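Local atomic coordinates of tRNA (adenine(58)-N(1))-methyltransferase TrmI (Thermus thermophilus, PDB entry 2PWY), a protein that catalyses the S-adenosyl-L-methionine-dependent methylation of N1 of adenosine 58 in tRNA and is required for growth of the organism at extreme temperatures. Residues A[73-77]-A[106-110]; A[83-88]-A[246-250]; A[157-162]-A[179-183]. Residue numbers count along the deposited sequence, not the author numbering.

Overall arrangement
All three contacts belong to the catalytic domain, a class I methyltransferase fold built on a mixed sheet. Contact 1 sets the loop between helices 66-72 and 82-91 against the start of helix 109-118; contact 2 lays helix 82-91 on strand 248-254. Their segments alternate along the chain, their centres are about 16 Å apart, and they touch where Leu110 packs on Ala85 and Met88. Contact 3, nested in the loop that contact 2 closes, joins the segment after strand 150-154 to helix 181-187, with its centre about 22 Å from each of the others. Contacts 1 and 3 hold opposite ends of S-adenosylhomocysteine, the amino-acid moiety and the adenine.

Contact 1: A[73-77]-A[106-110]. With SAH (S-adenosyl-L-homocysteine), chain E.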
loop_
_atom_site.group_PDB
_atom_site.type_symbol
_atom_site.label_atom_id
_atom_site.label_comp_id
_atom_site.label_asym_id
_atom_site.label_seq_id
_atom_site.Cartn_x
_atom_site.Cartn_y
_atom_site.Cartn_z
ATOM N N MET A 73 0.606 -20.713 -17.708
ATOM C CA MET A 73 1.440 -21.332 -18.742
ATOM C C MET A 73 2.716 -21.964 -18.167
ATOM O O MET A 73 3.231 -21.526 -17.129
ATOM C CB MET A 73 1.810 -20.321 -19.841
ATOM C CG MET A 73 2.773 -19.221 -19.392
ATOM S SD MET A 73 3.025 -17.998 -20.681
ATOM C CE MET A 73 4.408 -17.099 -19.992
ATOM N N LYS A 74 3.198 -22.998 -18.851
ATOM C CA LYS A 74 4.465 -23.658 -18.539
ATOM C C LYS A 74 5.558 -22.601 -18.580
ATOM O O LYS A 74 5.499 -21.669 -19.393
ATOM C CB LYS A 74 4.740 -24.743 -19.591
ATOM C CG LYS A 74 5.972 -25.619 -19.357
ATOM C CD LYS A 74 6.087 -26.656 -20.475
ATOM C CE LYS A 74 7.342 -27.514 -20.348
ATOM N NZ LYS A 74 7.071 -28.775 -19.606
ATOM N N ARG A 75 6.541 -22.725 -17.699
ATOM C CA ARG A 75 7.667 -21.797 -17.723
ATOM C C ARG A 75 8.980 -22.450 -17.336
ATOM O O ARG A 75 8.992 -23.484 -16.664
ATOM C CB ARG A 75 7.392 -20.591 -16.815
ATOM C CG ARG A 75 7.606 -20.819 -15.314
ATOM C CD ARG A 75 6.403 -21.468 -14.632
ATOM N NE ARG A 75 5.133 -20.904 -15.105
ATOM C CZ ARG A 75 4.557 -19.807 -14.617
ATOM N NH1 ARG A 75 3.404 -19.396 -15.134
ATOM N NH2 ARG A 75 5.128 -19.121 -13.627
ATOM N N SER A 76 10.085 -21.846 -17.762
ATOM C CA SER A 76 11.365 -22.113 -17.111
ATOM C C SER A 76 11.666 -20.867 -16.288
ATOM O O SER A 76 11.478 -20.862 -15.066
ATOM C CB SER A 76 12.467 -22.459 -18.116
ATOM O OG SER A 76 12.625 -21.427 -19.071
ATOM N N ALA A 77 12.066 -19.793 -16.969
ATOM C CA ALA A 77 12.176 -18.481 -16.337
ATOM C C ALA A 77 10.797 -17.978 -15.893
ATOM O O ALA A 77 9.829 -18.061 -16.642
ATOM C CB ALA A 77 12.824 -17.495 -17.298
ATOM N N GLY A 106 12.840 -14.882 -21.959
ATOM C CA GLY A 106 12.446 -15.628 -20.769
ATOM C C GLY A 106 11.470 -16.734 -21.107
ATOM O O GLY A 106 11.851 -17.709 -21.753
ATOM N N SER A 107 10.216 -16.578 -20.660
ATOM C CA SER A 107 9.137 -17.527 -20.979
ATOM C C SER A 107 8.068 -16.915 -21.885
ATOM O O SER A 107 7.037 -17.527 -22.136
ATOM C CB SER A 107 8.517 -18.088 -19.696
ATOM O OG SER A 107 9.472 -18.924 -19.057
ATOM N N GLY A 108 8.331 -15.698 -22.367
ATOM C CA GLY A 108 7.447 -15.037 -23.328
ATOM C C GLY A 108 6.256 -14.287 -22.756
ATOM O O GLY A 108 5.393 -13.832 -23.509
ATOM N N GLY A 109 6.209 -14.123 -21.436
ATOM C CA GLY A 109 5.075 -13.430 -20.816
ATOM C C GLY A 109 5.038 -11.967 -21.214
ATOM O O GLY A 109 4.051 -11.496 -21.779
ATOM N N LEU A 110 6.117 -11.245 -20.918
ATOM C CA LEU A 110 6.207 -9.837 -21.326
ATOM C C LEU A 110 6.143 -9.721 -22.860
ATOM O O LEU A 110 5.516 -8.807 -23.393
ATOM C CB LEU A 110 7.478 -9.191 -20.755
ATOM C CG LEU A 110 7.659 -7.701 -21.073
ATOM C CD1 LEU A 110 6.428 -6.894 -20.683
ATOM C CD2 LEU A 110 8.962 -7.132 -20.455
HETATM N N SAH E . 10.050 -11.142 -19.031
HETATM C CA SAH E . 10.226 -12.615 -19.247
HETATM C CB SAH E . 11.097 -13.227 -18.156
HETATM C CG SAH E . 12.576 -12.868 -18.321
HETATM S SD SAH E . 13.576 -13.835 -17.159
HETATM C C SAH E . 8.856 -13.264 -19.293
HETATM O O SAH E . 7.845 -12.590 -19.043
HETATM O OXT SAH E . 8.736 -14.455 -19.598
HETATM C "C5'" SAH E . 15.176 -13.169 -17.687
HETATM C "C4'" SAH E . 15.699 -13.859 -18.952
HETATM O "O4'" SAH E . 16.712 -13.057 -19.523
HETATM C "C3'" SAH E . 16.328 -15.241 -18.732
HETATM O "O3'" SAH E . 15.704 -16.159 -19.623
HETATM C "C2'" SAH E . 17.810 -15.047 -19.058
HETATM O "O2'" SAH E . 18.397 -16.151 -19.709
HETATM C "C1'" SAH E . 17.761 -13.885 -20.018
HETATM N N9 SAH E . 18.926 -12.986 -20.080
HETATM C C8 SAH E . 19.600 -12.437 -19.026
HETATM N N7 SAH E . 20.539 -11.606 -19.534
HETATM C C5 SAH E . 20.443 -11.577 -20.881
HETATM C C6 SAH E . 21.155 -10.896 -21.876
HETATM N N6 SAH E . 22.153 -10.054 -21.565
HETATM N N1 SAH E . 20.792 -11.109 -23.199
HETATM C C2 SAH E . 19.773 -11.970 -23.528
HETATM N N3 SAH E . 19.088 -12.643 -22.536
HETATM C C4 SAH E . 19.419 -12.445 -21.238
#
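The loop 73-77, which leaves helix 66-72 at Met73, runs past the turn 106-110, with the CA atoms of Arg75 and Ser107 5.6 Å apart and those of Ala77 and Gly106 5.3 Å apart. Gly106 (phi 67°) and Gly108 (phi 84°) bend this turn, and Gly108 is the N-cap of helix 109-118. Ser107 is the centre of the contact: its OG accepts a hydrogen bond from Ser76 N at 3.3 Å and donates one to Ala77 O at 2.6 Å, so one hydroxyl fastens the loop's backbone. Here the chain forms the glycine-rich S-adenosyl-L-methionine-binding loop of a class I (Rossmann-like) methyltransferase, between strand 99-103 and helix 109-118. Its amides face the carboxylate of the bound S-adenosylhomocysteine: Ser107 N and Gly109 N donate to OXT at 2.8 and 3.1 Å, and Leu110 N to O at 2.9 Å. A CB on Gly106 would collide with CB of the ligand, and one on Gly109 with its O. On the loop side, Ala77 CB lies 3.7 Å from the ligand's SD and 4.0 Å from Gly106 CA. Met73 extends its side chain over the turn, CE reaching 3.4 Å from Ser107 O and 3.8 Å from Gly109 N. Arg75 folds back, NE and NH1 donating to Met73 O at 2.8 and 2.9 Å. Asn140 ND2 of helix 131-144 hydrogen-bonds to both Lys74 O and Ser107 O.

Contact 2: A[83-88]-A[246-250]; sequences KDASAM and TAFLV
This is helix-on-sheet packing in the Rossmann-like catalytic domain: helix 82-91 covers the strand beginning at Phe248. Residues 83-88 are regular helix; Thr246 (phi/psi -122/-64°) and Ala247 (-158/162°) lead into the strand. The short axes of 83-88 and 248-250 run nearly parallel, crossing at -15° with closest approach 10.0 Å; the nearest CA pair is Met88 and Leu249, 7.6 Å apart. Leu249, the most covered residue, is extended (-109/131°) with an mt rotamer. Its CD1 sits 3.8 Å from Ala87 CB and its CD2 3.8 Å from Met88 CG. One turn earlier the contact becomes polar. Thr246, chi1 p, donates from OG1 to OD2 of Asp84 (chi1 m) across a very short 2.4 Å, and accepts from Lys83 NZ at 2.8 Å. Lys83 (chi1 p, chi2 and chi3 t, chi4 p) also forms a 2.8 Å salt bridge from NZ to Asp84 OD1 and hydrogen-bonds to Val224 O of strand 216-232. Ser86 meets Thr90 of a second subunit. Water 1 accepts from Lys83 NZ (3.0 Å) and Thr246 N (2.9 Å), so four acceptors share the three NZ protons; water 2 donates to Asp84 OD1 at 2.8 Å and to Ala247 O at 2.7 Å.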
loop_
_atom_site.group_PDB
_atom_site.type_symbol
_atom_site.label_atom_id
_atom_site.label_comp_id
_atom_site.label_asym_id
_atom_site.label_seq_id
_atom_site.Cartn_x
_atom_site.Cartn_y
_atom_site.Cartn_z
ATOM N N LYS A 83 0.477 -7.437 -13.692
ATOM C CA LYS A 83 0.351 -6.038 -13.267
ATOM C C LYS A 83 1.548 -5.206 -13.748
ATOM O O LYS A 83 1.429 -4.018 -14.088
ATOM C CB LYS A 83 0.208 -5.947 -11.744
ATOM C CG LYS A 83 1.452 -6.343 -10.956
ATOM C CD LYS A 83 1.222 -6.213 -9.454
ATOM C CE LYS A 83 2.491 -6.642 -8.698
ATOM N NZ LYS A 83 3.650 -5.719 -8.904
ATOM N N ASP A 84 2.713 -5.843 -13.755
ATOM C CA ASP A 84 3.952 -5.169 -14.129
ATOM C C ASP A 84 4.098 -5.052 -15.637
ATOM O O ASP A 84 4.535 -4.015 -16.134
ATOM C CB ASP A 84 5.143 -5.916 -13.525
ATOM C CG ASP A 84 5.041 -6.030 -12.004
ATOM O OD1 ASP A 84 4.800 -4.994 -11.368
ATOM O OD2 ASP A 84 5.174 -7.150 -11.473
ATOM N N ALA A 85 3.734 -6.105 -16.364
ATOM C CA ALA A 85 3.824 -6.092 -17.833
ATOM C C ALA A 85 2.867 -5.035 -18.399
ATOM O O ALA A 85 3.228 -4.268 -19.292
ATOM C CB ALA A 85 3.532 -7.467 -18.403
ATOM N N SER A 86 1.664 -4.985 -17.839
ATOM C CA SER A 86 0.674 -3.958 -18.156
ATOM C C SER A 86 1.240 -2.542 -17.965
ATOM O O SER A 86 1.134 -1.684 -18.862
ATOM C CB SER A 86 -0.556 -4.171 -17.257
ATOM O OG SER A 86 -1.554 -3.199 -17.504
ATOM N N ALA A 87 1.846 -2.291 -16.803
ATOM C CA ALA A 87 2.451 -0.988 -16.512
ATOM C C ALA A 87 3.621 -0.691 -17.441
ATOM O O ALA A 87 3.778 0.448 -17.900
ATOM C CB ALA A 87 2.876 -0.901 -15.052
ATOM N N MET A 88 4.435 -1.706 -17.728
ATOM C CA MET A 88 5.598 -1.491 -18.602
ATOM C C MET A 88 5.200 -1.019 -19.994
ATOM O O MET A 88 5.846 -0.141 -20.558
ATOM C CB MET A 88 6.467 -2.741 -18.689
ATOM C CG MET A 88 7.197 -3.013 -17.407
ATOM S SD MET A 88 8.157 -4.526 -17.482
ATOM C CE MET A 88 9.553 -3.958 -18.463
ATOM N N THR A 246 6.628 -7.852 -6.465
ATOM C CA THR A 246 7.207 -8.659 -7.532
ATOM C C THR A 246 8.542 -8.032 -7.926
ATOM O O THR A 246 9.610 -8.644 -7.742
ATOM C CB THR A 246 6.248 -8.774 -8.741
ATOM O OG1 THR A 246 5.826 -7.461 -9.154
ATOM C CG2 THR A 246 5.018 -9.594 -8.347
ATOM N N ALA A 247 8.479 -6.805 -8.453
ATOM C CA ALA A 247 9.663 -6.058 -8.839
ATOM C C ALA A 247 9.403 -4.559 -8.898
ATOM O O ALA A 247 8.253 -4.119 -8.950
ATOM C CB ALA A 247 10.189 -6.546 -10.204
ATOM N N PHE A 248 10.492 -3.796 -8.881
ATOM C CA PHE A 248 10.466 -2.384 -9.184
ATOM C C PHE A 248 10.558 -2.181 -10.683
ATOM O O PHE A 248 11.188 -2.979 -11.372
ATOM C CB PHE A 248 11.662 -1.705 -8.519
ATOM C CG PHE A 248 11.668 -1.861 -7.036
ATOM C CD1 PHE A 248 10.960 -0.968 -6.248
ATOM C CD2 PHE A 248 12.344 -2.918 -6.430
ATOM C CE1 PHE A 248 10.925 -1.114 -4.857
ATOM C CE2 PHE A 248 12.335 -3.062 -5.033
ATOM C CZ PHE A 248 11.617 -2.171 -4.258
ATOM N N LEU A 249 9.939 -1.105 -11.165
ATOM C CA LEU A 249 10.095 -0.682 -12.557
ATOM C C LEU A 249 10.928 0.588 -12.590
ATOM O O LEU A 249 10.658 1.545 -11.848
ATOM C CB LEU A 249 8.729 -0.430 -13.216
ATOM C CG LEU A 249 7.704 -1.570 -13.205
ATOM C CD1 LEU A 249 6.478 -1.178 -14.007
ATOM C CD2 LEU A 249 8.316 -2.827 -13.762
ATOM N N VAL A 250 11.942 0.596 -13.446
ATOM C CA VAL A 250 12.850 1.731 -13.589
ATOM C C VAL A 250 12.752 2.246 -15.032
ATOM O O VAL A 250 13.035 1.494 -15.977
ATOM C CB VAL A 250 14.316 1.329 -13.286
ATOM C CG1 VAL A 250 15.230 2.532 -13.462
ATOM C CG2 VAL A 250 14.454 0.744 -11.861
HETATM O O HOH W 1 6.004 -5.090 -7.131
HETATM O O HOH W 2 6.135 -2.916 -10.032
#

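Contact 3: A[157-162]-A[179-183]. With SAH (S-adenosyl-L-homocysteine), chain E.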
loop_
_atom_site.group_PDB
_atom_site.type_symbol
_atom_site.label_atom_id
_atom_site.label_comp_id
_atom_site.label_asym_id
_atom_site.label_seq_id
_atom_site.Cartn_x
_atom_site.Cartn_y
_atom_site.Cartn_z
ATOM N N LEU A 157 21.936 -9.816 -25.734
ATOM C CA LEU A 157 21.602 -8.519 -26.289
ATOM C C LEU A 157 22.872 -7.681 -26.524
ATOM O O LEU A 157 22.950 -6.976 -27.520
ATOM C CB LEU A 157 20.591 -7.776 -25.403
ATOM C CG LEU A 157 20.113 -6.397 -25.893
ATOM C CD1 LEU A 157 19.532 -6.481 -27.312
ATOM C CD2 LEU A 157 19.122 -5.741 -24.927
ATOM N N GLU A 158 23.863 -7.798 -25.626
ATOM C CA GLU A 158 25.155 -7.082 -25.743
ATOM C C GLU A 158 25.813 -7.249 -27.108
ATOM O O GLU A 158 26.625 -6.411 -27.516
ATOM C CB GLU A 158 26.194 -7.614 -24.741
ATOM C CG GLU A 158 25.931 -7.391 -23.317
ATOM C CD GLU A 158 25.183 -8.537 -22.687
ATOM O OE1 GLU A 158 24.149 -8.956 -23.241
ATOM O OE2 GLU A 158 25.633 -8.995 -21.618
ATOM N N GLU A 159 25.502 -8.356 -27.776
ATOM C CA GLU A 159 26.206 -8.762 -28.994
ATOM C C GLU A 159 25.340 -8.591 -30.239
ATOM O O GLU A 159 25.750 -8.944 -31.354
ATOM C CB GLU A 159 26.713 -10.205 -28.842
ATOM C CG GLU A 159 27.743 -10.304 -27.715
ATOM C CD GLU A 159 28.179 -11.715 -27.375
ATOM O OE1 GLU A 159 27.713 -12.686 -28.010
ATOM O OE2 GLU A 159 29.009 -11.849 -26.450
ATOM N N ALA A 160 24.156 -8.013 -30.051
ATOM C CA ALA A 160 23.189 -7.883 -31.142
ATOM C C ALA A 160 23.634 -6.869 -32.190
ATOM O O ALA A 160 24.218 -5.847 -31.862
ATOM C CB ALA A 160 21.836 -7.484 -30.592
ATOM N N GLU A 161 23.357 -7.168 -33.455
ATOM C CA GLU A 161 23.507 -6.177 -34.520
ATOM C C GLU A 161 22.220 -5.382 -34.618
ATOM O O GLU A 161 21.186 -5.926 -35.015
ATOM C CB GLU A 161 23.797 -6.858 -35.851
ATOM C CG GLU A 161 25.163 -7.474 -35.909
ATOM C CD GLU A 161 25.447 -8.149 -37.236
ATOM O OE1 GLU A 161 24.519 -8.323 -38.060
ATOM O OE2 GLU A 161 26.617 -8.513 -37.438
ATOM N N LEU A 162 22.279 -4.103 -34.251
ATOM C CA LEU A 162 21.082 -3.269 -34.166
ATOM C C LEU A 162 21.237 -1.975 -34.953
ATOM O O LEU A 162 22.333 -1.423 -35.027
ATOM C CB LEU A 162 20.764 -2.935 -32.695
ATOM C CG LEU A 162 20.410 -4.109 -31.773
ATOM C CD1 LEU A 162 20.000 -3.621 -30.392
ATOM C CD2 LEU A 162 19.322 -5.005 -32.368
ATOM N N LYS A 179 24.635 -4.181 -18.075
ATOM C CA LYS A 179 25.451 -4.769 -19.143
ATOM C C LYS A 179 24.952 -4.508 -20.565
ATOM O O LYS A 179 25.718 -4.640 -21.520
ATOM C CB LYS A 179 25.616 -6.272 -18.929
ATOM C CG LYS A 179 26.432 -6.637 -17.705
ATOM C CD LYS A 179 26.751 -8.130 -17.714
ATOM C CE LYS A 179 27.382 -8.594 -16.417
ATOM N NZ LYS A 179 28.397 -7.659 -15.885
ATOM N N VAL A 180 23.674 -4.148 -20.706
ATOM C CA VAL A 180 23.058 -3.948 -22.029
ATOM C C VAL A 180 22.725 -2.477 -22.323
ATOM O O VAL A 180 22.090 -2.162 -23.342
ATOM C CB VAL A 180 21.796 -4.867 -22.250
ATOM C CG1 VAL A 180 22.144 -6.322 -22.030
ATOM C CG2 VAL A 180 20.612 -4.455 -21.353
ATOM N N LEU A 181 23.150 -1.580 -21.437
ATOM C CA LEU A 181 22.821 -0.154 -21.568
ATOM C C LEU A 181 23.484 0.499 -22.786
ATOM O O LEU A 181 22.912 1.381 -23.416
ATOM C CB LEU A 181 23.193 0.618 -20.306
ATOM C CG LEU A 181 22.293 0.417 -19.080
ATOM C CD1 LEU A 181 22.822 1.254 -17.925
ATOM C CD2 LEU A 181 20.813 0.749 -19.373
ATOM N N GLU A 182 24.702 0.083 -23.100
ATOM C CA GLU A 182 25.381 0.590 -24.292
ATOM C C GLU A 182 24.570 0.253 -25.565
ATOM O O GLU A 182 24.288 1.125 -26.397
ATOM C CB GLU A 182 26.792 0.014 -24.368
ATOM C CG GLU A 182 27.606 0.562 -25.556
ATOM C CD GLU A 182 29.009 -0.018 -25.616
ATOM O OE1 GLU A 182 29.642 -0.207 -24.553
ATOM O OE2 GLU A 182 29.486 -0.284 -26.737
ATOM N N LYS A 183 24.191 -1.011 -25.696
ATOM C CA LYS A 183 23.389 -1.450 -26.837
ATOM C C LYS A 183 22.007 -0.782 -26.848
ATOM O O LYS A 183 21.536 -0.326 -27.903
ATOM C CB LYS A 183 23.256 -2.977 -26.834
ATOM C CG LYS A 183 22.725 -3.573 -28.124
ATOM C CD LYS A 183 23.687 -3.398 -29.301
ATOM C CE LYS A 183 24.989 -4.147 -29.085
ATOM N NZ LYS A 183 25.825 -4.223 -30.306
HETATM N N SAH E . 10.050 -11.142 -19.031
HETATM C CA SAH E . 10.226 -12.615 -19.247
HETATM C CB SAH E . 11.097 -13.227 -18.156
HETATM C CG SAH E . 12.576 -12.868 -18.321
HETATM S SD SAH E . 13.576 -13.835 -17.159
HETATM C C SAH E . 8.856 -13.264 -19.293
HETATM O O SAH E . 7.845 -12.590 -19.043
HETATM O OXT SAH E . 8.736 -14.455 -19.598
HETATM C "C5'" SAH E . 15.176 -13.169 -17.687
HETATM C "C4'" SAH E . 15.699 -13.859 -18.952
HETATM O "O4'" SAH E . 16.712 -13.057 -19.523
HETATM C "C3'" SAH E . 16.328 -15.241 -18.732
HETATM O "O3'" SAH E . 15.704 -16.159 -19.623
HETATM C "C2'" SAH E . 17.810 -15.047 -19.058
HETATM O "O2'" SAH E . 18.397 -16.151 -19.709
HETATM C "C1'" SAH E . 17.761 -13.885 -20.018
HETATM N N9 SAH E . 18.926 -12.986 -20.080
HETATM C C8 SAH E . 19.600 -12.437 -19.026
HETATM N N7 SAH E . 20.539 -11.606 -19.534
HETATM C C5 SAH E . 20.443 -11.577 -20.881
HETATM C C6 SAH E . 21.155 -10.896 -21.876
HETATM N N6 SAH E . 22.153 -10.054 -21.565
HETATM N N1 SAH E . 20.792 -11.109 -23.199
HETATM C C2 SAH E . 19.773 -11.970 -23.528
HETATM N N3 SAH E . 19.088 -12.643 -22.536
HETATM C C4 SAH E . 19.419 -12.445 -21.238
HETATM O O HOH W 3 28.364 -5.835 -30.323
#
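The adenine end of the cofactor pocket, in this Rossmann-like methyltransferase fold, is built where the loop after strand 150-154 meets the start of helix 181-187. The 3-10 turn 157-159, closed by Ala160 N to Leu157 O at 3.0 Å, reads the base of S-adenosylhomocysteine through two hydrogen bonds: Leu157 N donates to N1 at 3.1 Å, and the ligand's N6 donates to Glu158 OE1 at 2.8 Å. This pair recognises the Watson-Crick edge of the adenine. Val180, at the N-cap position before the helix, stands close by, its CG1 3.8 Å from the ligand's N6 and 3.5 Å from Glu158 OE1. The CA atoms of Glu158 and Val180 are 5.3 Å apart, and Glu158 bends so that its CG comes to 3.3 Å from Lys179 O. Farther from the base, Leu157 CD2 packs on Val180 CB at 3.9 Å, both side chains also resting on Leu172 of strand 167-173. Lys183 has the most surface covered. Its side chain crosses the loop, CG lying 3.5 Å from both Leu157 O and Leu162 CD1, and CE 3.2 Å from Glu158 O. At the tip, NZ gives a hydrogen bond to water 3 at 3.0 Å and another to Ala160 O at 2.8 Å.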